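Local coordinates for multicopper oxidase type 1 (Nitrosomonas europaea, PDB 3G5W), which binds copper and probably works as an oxidoreductase, a laccase-like blue multicopper oxidase built from two cupredoxin-type domains, at residues Asp11-His23 and Asp165-Thr177. Numbering follows the deposited sequence.
Sequences DTRIVLVGKRDFH and DYYTINAKSFPET
With CG of Arg20 anti to the backbone N (chi1 173°) and CG of Tyr166 anti to its own carbonyl carbon (chi1 -71°), the arginine methylene comes to rest over the phenol ring. Arg20 CG sits 3.6 Å from the centroid of the Tyr166 ring, almost on the ring normal, a CH-pi contact made by the aliphatic stem. The guanidinium stands steeply to the ring, its plane 76° away, and is steadied by the next residue: NH1 donates to Asp21 O and forms a salt bridge with Asp21 OD1. Val17 CG2 reaches the same ring at its edge, while Leu16 CD1 lies 3.8 Å from Tyr166 CB. With an alanine here instead of Tyr166, the Arg20 stem would probably lose the ring face it rests on, and a gap would be likely to open beside Val17 and Leu16. The contact joins the two cupredoxin-type domains: the hairpin of strands 2-15 and 20-27, closed by a type II' turn from Val17 to Arg20, meets strand 166-169, outermost in its sheet within this chain, and the loop that follows. Past the ring, hydrogen bonds add to the packing. Ser173 N donates to Leu16 O at 3.2 Å, from above the carbonyl plane, and Lys172 CA adds a CA-H...O contact to that oxygen. The lysine chain, bent at three torsions, curls back so that NZ donates a hydrogen bond to Val15 O (2.8 Å). At the turn, Gly18 N donates to Glu176 OE2 at 2.7 Å from the syn side, well out of the carboxylate plane, and a water donates to both Gly18 O and Glu176 OE1. Packing is tight where Val17 CG2 presses to 3.3 Å from Ser173 CB; Ser173 OG is turned to Tyr167 O, which ties the loop to the strand before it.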
loop_
_atom_site.group_PDB
_atom_site.type_symbol
_atom_site.label_atom_id
_atom_site.label_comp_id
_atom_site.label_asym_id
_atom_site.label_seq_id
_atom_site.Cartn_x
_atom_site.Cartn_y
_atom_site.Cartn_z
ATOM N N ASP A 11 -9.875 -13.156 -29.122
ATOM C CA ASP A 11 -10.568 -13.912 -28.074
ATOM C C ASP A 11 -9.811 -15.220 -27.851
ATOM O O ASP A 11 -9.648 -16.026 -28.779
ATOM C CB ASP A 11 -12.017 -14.195 -28.476
ATOM C CG ASP A 11 -12.880 -12.948 -28.460
ATOM O OD1 ASP A 11 -13.243 -12.470 -29.556
ATOM O OD2 ASP A 11 -13.191 -12.436 -27.356
ATOM N N THR A 12 -9.350 -15.417 -26.618
ATOM C CA THR A 12 -8.370 -16.453 -26.298
ATOM C C THR A 12 -8.648 -17.107 -24.946
ATOM O O THR A 12 -8.928 -16.423 -23.965
ATOM C CB THR A 12 -6.943 -15.844 -26.293
ATOM O OG1 THR A 12 -6.668 -15.261 -27.576
ATOM C CG2 THR A 12 -5.887 -16.892 -25.989
ATOM N N ARG A 13 -8.566 -18.433 -24.903
ATOM C CA ARG A 13 -8.711 -19.174 -23.653
ATOM C C ARG A 13 -7.333 -19.452 -23.055
ATOM O O ARG A 13 -6.455 -19.973 -23.734
ATOM C CB ARG A 13 -9.470 -20.483 -23.888
ATOM C CG ARG A 13 -9.721 -21.304 -22.633
ATOM C CD ARG A 13 -10.824 -22.356 -22.832
ATOM N NE ARG A 13 -11.998 -21.848 -23.561
ATOM C CZ ARG A 13 -12.913 -21.009 -23.068
ATOM N NH1 ARG A 13 -12.811 -20.533 -21.834
ATOM N NH2 ARG A 13 -13.934 -20.630 -23.827
ATOM N N ILE A 14 -7.149 -19.074 -21.793
ATOM C CA ILE A 14 -5.935 -19.423 -21.041
ATOM C C ILE A 14 -6.321 -20.210 -19.792
ATOM O O ILE A 14 -7.484 -20.207 -19.387
ATOM C CB ILE A 14 -5.070 -18.175 -20.661
ATOM C CG1 ILE A 14 -5.786 -17.271 -19.642
ATOM C CG2 ILE A 14 -4.632 -17.397 -21.918
ATOM C CD1 ILE A 14 -4.875 -16.199 -19.003
ATOM N N VAL A 15 -5.347 -20.897 -19.205
ATOM C CA VAL A 15 -5.549 -21.661 -17.980
ATOM C C VAL A 15 -4.591 -21.133 -16.912
ATOM O O VAL A 15 -3.373 -21.149 -17.101
ATOM C CB VAL A 15 -5.313 -23.182 -18.208
ATOM C CG1 VAL A 15 -5.423 -23.946 -16.894
ATOM C CG2 VAL A 15 -6.302 -23.738 -19.240
ATOM N N LEU A 16 -5.143 -20.652 -15.803
ATOM C CA LEU A 16 -4.324 -20.078 -14.733
ATOM C C LEU A 16 -3.596 -21.172 -13.948
ATOM O O LEU A 16 -2.372 -21.138 -13.801
ATOM C CB LEU A 16 -5.180 -19.210 -13.800
ATOM C CG LEU A 16 -6.025 -18.079 -14.401
ATOM C CD1 LEU A 16 -6.692 -17.274 -13.286
ATOM C CD2 LEU A 16 -5.199 -17.156 -15.308
ATOM N N VAL A 17 -4.370 -22.131 -13.448
ATOM C CA VAL A 17 -3.875 -23.299 -12.718
ATOM C C VAL A 17 -4.915 -24.386 -12.847
ATOM O O VAL A 17 -6.096 -24.087 -13.008
ATOM C CB VAL A 17 -3.775 -23.102 -11.185
ATOM C CG1 VAL A 17 -2.374 -23.392 -10.665
ATOM C CG2 VAL A 17 -4.385 -21.785 -10.717
ATOM N N GLY A 18 -4.479 -25.639 -12.726
ATOM C CA GLY A 18 -5.387 -26.785 -12.727
ATOM C C GLY A 18 -6.412 -26.678 -13.836
ATOM O O GLY A 18 -6.054 -26.571 -15.012
ATOM N N LYS A 19 -7.686 -26.678 -13.446
ATOM C CA LYS A 19 -8.802 -26.580 -14.387
ATOM C C LYS A 19 -9.403 -25.170 -14.468
ATOM O O LYS A 19 -10.423 -24.955 -15.136
ATOM C CB LYS A 19 -9.882 -27.615 -14.028
ATOM C CG LYS A 19 -9.493 -29.042 -14.393
ATOM C CD LYS A 19 -10.421 -30.080 -13.773
ATOM C CE LYS A 19 -10.082 -31.472 -14.315
ATOM N NZ LYS A 19 -10.493 -32.562 -13.377
ATOM N N ARG A 20 -8.764 -24.206 -13.804
ATOM C CA ARG A 20 -9.243 -22.828 -13.824
ATOM C C ARG A 20 -8.843 -22.099 -15.113
ATOM O O ARG A 20 -7.713 -21.604 -15.244
ATOM C CB ARG A 20 -8.797 -22.070 -12.556
ATOM C CG ARG A 20 -9.091 -20.567 -12.516
ATOM C CD ARG A 20 -10.363 -20.161 -13.264
ATOM N NE ARG A 20 -11.567 -20.689 -12.653
ATOM C CZ ARG A 20 -12.702 -20.949 -13.298
ATOM N NH1 ARG A 20 -12.820 -20.760 -14.608
ATOM N NH2 ARG A 20 -13.727 -21.419 -12.615
ATOM N N ASP A 21 -9.781 -22.045 -16.057
ATOM C CA ASP A 21 -9.568 -21.341 -17.313
ATOM C C ASP A 21 -10.147 -19.927 -17.262
ATOM O O ASP A 21 -10.911 -19.596 -16.353
ATOM C CB ASP A 21 -10.111 -22.146 -18.510
ATOM C CG ASP A 21 -11.638 -22.198 -18.563
ATOM O OD1 ASP A 21 -12.313 -21.915 -17.551
ATOM O OD2 ASP A 21 -12.171 -22.544 -19.638
ATOM N N PHE A 22 -9.758 -19.092 -18.223
ATOM C CA PHE A 22 -10.265 -17.729 -18.300
ATOM C C PHE A 22 -10.388 -17.280 -19.751
ATOM O O PHE A 22 -9.549 -17.624 -20.575
ATOM C CB PHE A 22 -9.342 -16.773 -17.533
ATOM C CG PHE A 22 -10.062 -15.914 -16.532
ATOM C CD1 PHE A 22 -10.626 -14.698 -16.912
ATOM C CD2 PHE A 22 -10.192 -16.329 -15.213
ATOM C CE1 PHE A 22 -11.301 -13.907 -15.981
ATOM C CE2 PHE A 22 -10.860 -15.545 -14.279
ATOM C CZ PHE A 22 -11.419 -14.333 -14.669
ATOM N N HIS A 23 -11.435 -16.511 -20.043
ATOM C CA HIS A 23 -11.638 -15.899 -21.350
ATOM C C HIS A 23 -10.875 -14.570 -21.378
ATOM O O HIS A 23 -11.084 -13.707 -20.520
ATOM C CB HIS A 23 -13.136 -15.670 -21.584
ATOM C CG HIS A 23 -13.492 -15.250 -22.978
ATOM N ND1 HIS A 23 -12.855 -14.222 -23.642
ATOM C CD2 HIS A 23 -14.455 -15.697 -23.818
ATOM C CE1 HIS A 23 -13.397 -14.069 -24.838
ATOM N NE2 HIS A 23 -14.366 -14.956 -24.971
ATOM N N ASP A 165 -10.116 -14.371 -6.330
ATOM C CA ASP A 165 -9.798 -15.717 -5.857
ATOM C C ASP A 165 -8.629 -16.423 -6.548
ATOM O O ASP A 165 -8.257 -17.516 -6.136
ATOM C CB ASP A 165 -11.049 -16.618 -5.866
ATOM C CG ASP A 165 -11.795 -16.595 -7.186
ATOM O OD1 ASP A 165 -11.313 -15.993 -8.175
ATOM O OD2 ASP A 165 -12.889 -17.195 -7.226
ATOM N N TYR A 166 -8.069 -15.814 -7.594
ATOM C CA TYR A 166 -6.843 -16.329 -8.221
ATOM C C TYR A 166 -5.818 -15.219 -8.425
ATOM O O TYR A 166 -6.172 -14.082 -8.740
ATOM C CB TYR A 166 -7.123 -17.077 -9.540
ATOM C CG TYR A 166 -7.808 -18.409 -9.321
ATOM C CD1 TYR A 166 -7.071 -19.599 -9.260
ATOM C CD2 TYR A 166 -9.194 -18.478 -9.155
ATOM C CE1 TYR A 166 -7.697 -20.822 -9.041
ATOM C CE2 TYR A 166 -9.832 -19.692 -8.936
ATOM C CZ TYR A 166 -9.078 -20.859 -8.886
ATOM O OH TYR A 166 -9.708 -22.055 -8.667
ATOM N N TYR A 167 -4.550 -15.571 -8.225
ATOM C CA TYR A 167 -3.443 -14.616 -8.258
ATOM C C TYR A 167 -2.300 -15.231 -9.055
ATOM O O TYR A 167 -1.950 -16.385 -8.843
ATOM C CB TYR A 167 -3.019 -14.263 -6.822
ATOM C CG TYR A 167 -4.223 -13.893 -5.999
ATOM C CD1 TYR A 167 -4.725 -12.589 -6.015
ATOM C CD2 TYR A 167 -4.918 -14.863 -5.272
ATOM C CE1 TYR A 167 -5.872 -12.251 -5.294
ATOM C CE2 TYR A 167 -6.062 -14.532 -4.549
ATOM C CZ TYR A 167 -6.525 -13.222 -4.565
ATOM O OH TYR A 167 -7.653 -12.879 -3.857
ATOM N N THR A 168 -1.733 -14.463 -9.979
ATOM C CA THR A 168 -0.788 -15.037 -10.941
ATOM C C THR A 168 0.505 -14.232 -11.110
ATOM O O THR A 168 0.518 -13.021 -10.907
ATOM C CB THR A 168 -1.442 -15.236 -12.347
ATOM O OG1 THR A 168 -1.840 -13.972 -12.887
ATOM C CG2 THR A 168 -2.663 -16.180 -12.289
ATOM N N ILE A 169 1.586 -14.933 -11.448
ATOM C CA ILE A 169 2.782 -14.324 -12.049
ATOM C C ILE A 169 2.754 -14.734 -13.521
ATOM O O ILE A 169 2.737 -15.932 -13.828
ATOM C CB ILE A 169 4.113 -14.844 -11.442
ATOM C CG1 ILE A 169 4.152 -14.662 -9.918
ATOM C CG2 ILE A 169 5.315 -14.133 -12.108
ATOM C CD1 ILE A 169 5.339 -15.360 -9.229
ATOM N N ASN A 170 2.720 -13.750 -14.419
ATOM C CA ASN A 170 2.625 -14.011 -15.873
ATOM C C ASN A 170 1.506 -15.001 -16.215
ATOM O O ASN A 170 1.697 -15.950 -16.992
ATOM C CB ASN A 170 3.972 -14.462 -16.441
ATOM C CG ASN A 170 5.071 -13.433 -16.211
ATOM O OD1 ASN A 170 4.790 -12.272 -15.913
ATOM N ND2 ASN A 170 6.330 -13.859 -16.340
ATOM N N ALA A 171 0.349 -14.776 -15.595
ATOM C CA ALA A 171 -0.878 -15.536 -15.872
ATOM C C ALA A 171 -0.869 -17.012 -15.455
ATOM O O ALA A 171 -1.732 -17.772 -15.902
ATOM C CB ALA A 171 -1.295 -15.392 -17.346
ATOM N N LYS A 172 0.086 -17.411 -14.608
ATOM C CA LYS A 172 0.014 -18.714 -13.924
ATOM C C LYS A 172 0.062 -18.592 -12.406
ATOM O O LYS A 172 0.759 -17.735 -11.865
ATOM C CB LYS A 172 1.118 -19.672 -14.383
ATOM C CG LYS A 172 1.158 -19.946 -15.887
ATOM C CD LYS A 172 -0.152 -20.532 -16.417
ATOM C CE LYS A 172 -0.167 -22.042 -16.389
ATOM N NZ LYS A 172 -0.943 -22.552 -17.573
ATOM N N SER A 173 -0.683 -19.457 -11.724
ATOM C CA SER A 173 -0.563 -19.597 -10.277
ATOM C C SER A 173 0.357 -20.767 -9.939
ATOM O O SER A 173 0.428 -21.754 -10.676
ATOM C CB SER A 173 -1.930 -19.823 -9.627
ATOM O OG SER A 173 -2.865 -18.819 -9.990
ATOM N N PHE A 174 1.070 -20.644 -8.827
ATOM C CA PHE A 174 1.755 -21.773 -8.230
ATOM C C PHE A 174 0.712 -22.882 -7.992
ATOM O O PHE A 174 -0.409 -22.588 -7.562
ATOM C CB PHE A 174 2.385 -21.355 -6.901
ATOM C CG PHE A 174 3.263 -22.409 -6.289
ATOM C CD1 PHE A 174 2.744 -23.328 -5.386
ATOM C CD2 PHE A 174 4.609 -22.488 -6.626
ATOM C CE1 PHE A 174 3.556 -24.317 -4.825
ATOM C CE2 PHE A 174 5.425 -23.465 -6.074
ATOM C CZ PHE A 174 4.896 -24.380 -5.174
ATOM N N PRO A 175 1.082 -24.157 -8.223
ATOM C CA PRO A 175 2.404 -24.682 -8.597
ATOM C C PRO A 175 2.731 -24.731 -10.094
ATOM O O PRO A 175 3.638 -25.466 -10.488
ATOM C CB PRO A 175 2.376 -26.102 -8.018
ATOM C CG PRO A 175 0.933 -26.508 -8.124
ATOM C CD PRO A 175 0.098 -25.244 -8.038
ATOM N N GLU A 176 2.025 -23.959 -10.912
ATOM C CA GLU A 176 2.277 -23.969 -12.357
ATOM C C GLU A 176 3.134 -22.794 -12.858
ATOM O O GLU A 176 3.299 -22.588 -14.066
ATOM C CB GLU A 176 0.966 -24.099 -13.126
ATOM C CG GLU A 176 0.399 -25.504 -13.044
ATOM C CD GLU A 176 -0.995 -25.618 -13.614
ATOM O OE1 GLU A 176 -1.255 -25.036 -14.690
ATOM O OE2 GLU A 176 -1.829 -26.298 -12.981
ATOM N N THR A 177 3.690 -22.040 -11.913
ATOM C CA THR A 177 4.772 -21.101 -12.201
ATOM C C THR A 177 6.067 -21.882 -12.450
ATOM O O THR A 177 6.067 -23.110 -12.381
ATOM C CB THR A 177 4.966 -20.109 -11.031
ATOM O OG1 THR A 177 5.050 -20.835 -9.801
ATOM C CG2 THR A 177 3.796 -19.153 -10.953
HETATM O O HOH W 1 -2.068 -18.529 -18.394
HETATM O O HOH W 2 -3.427 -26.527 -15.717
#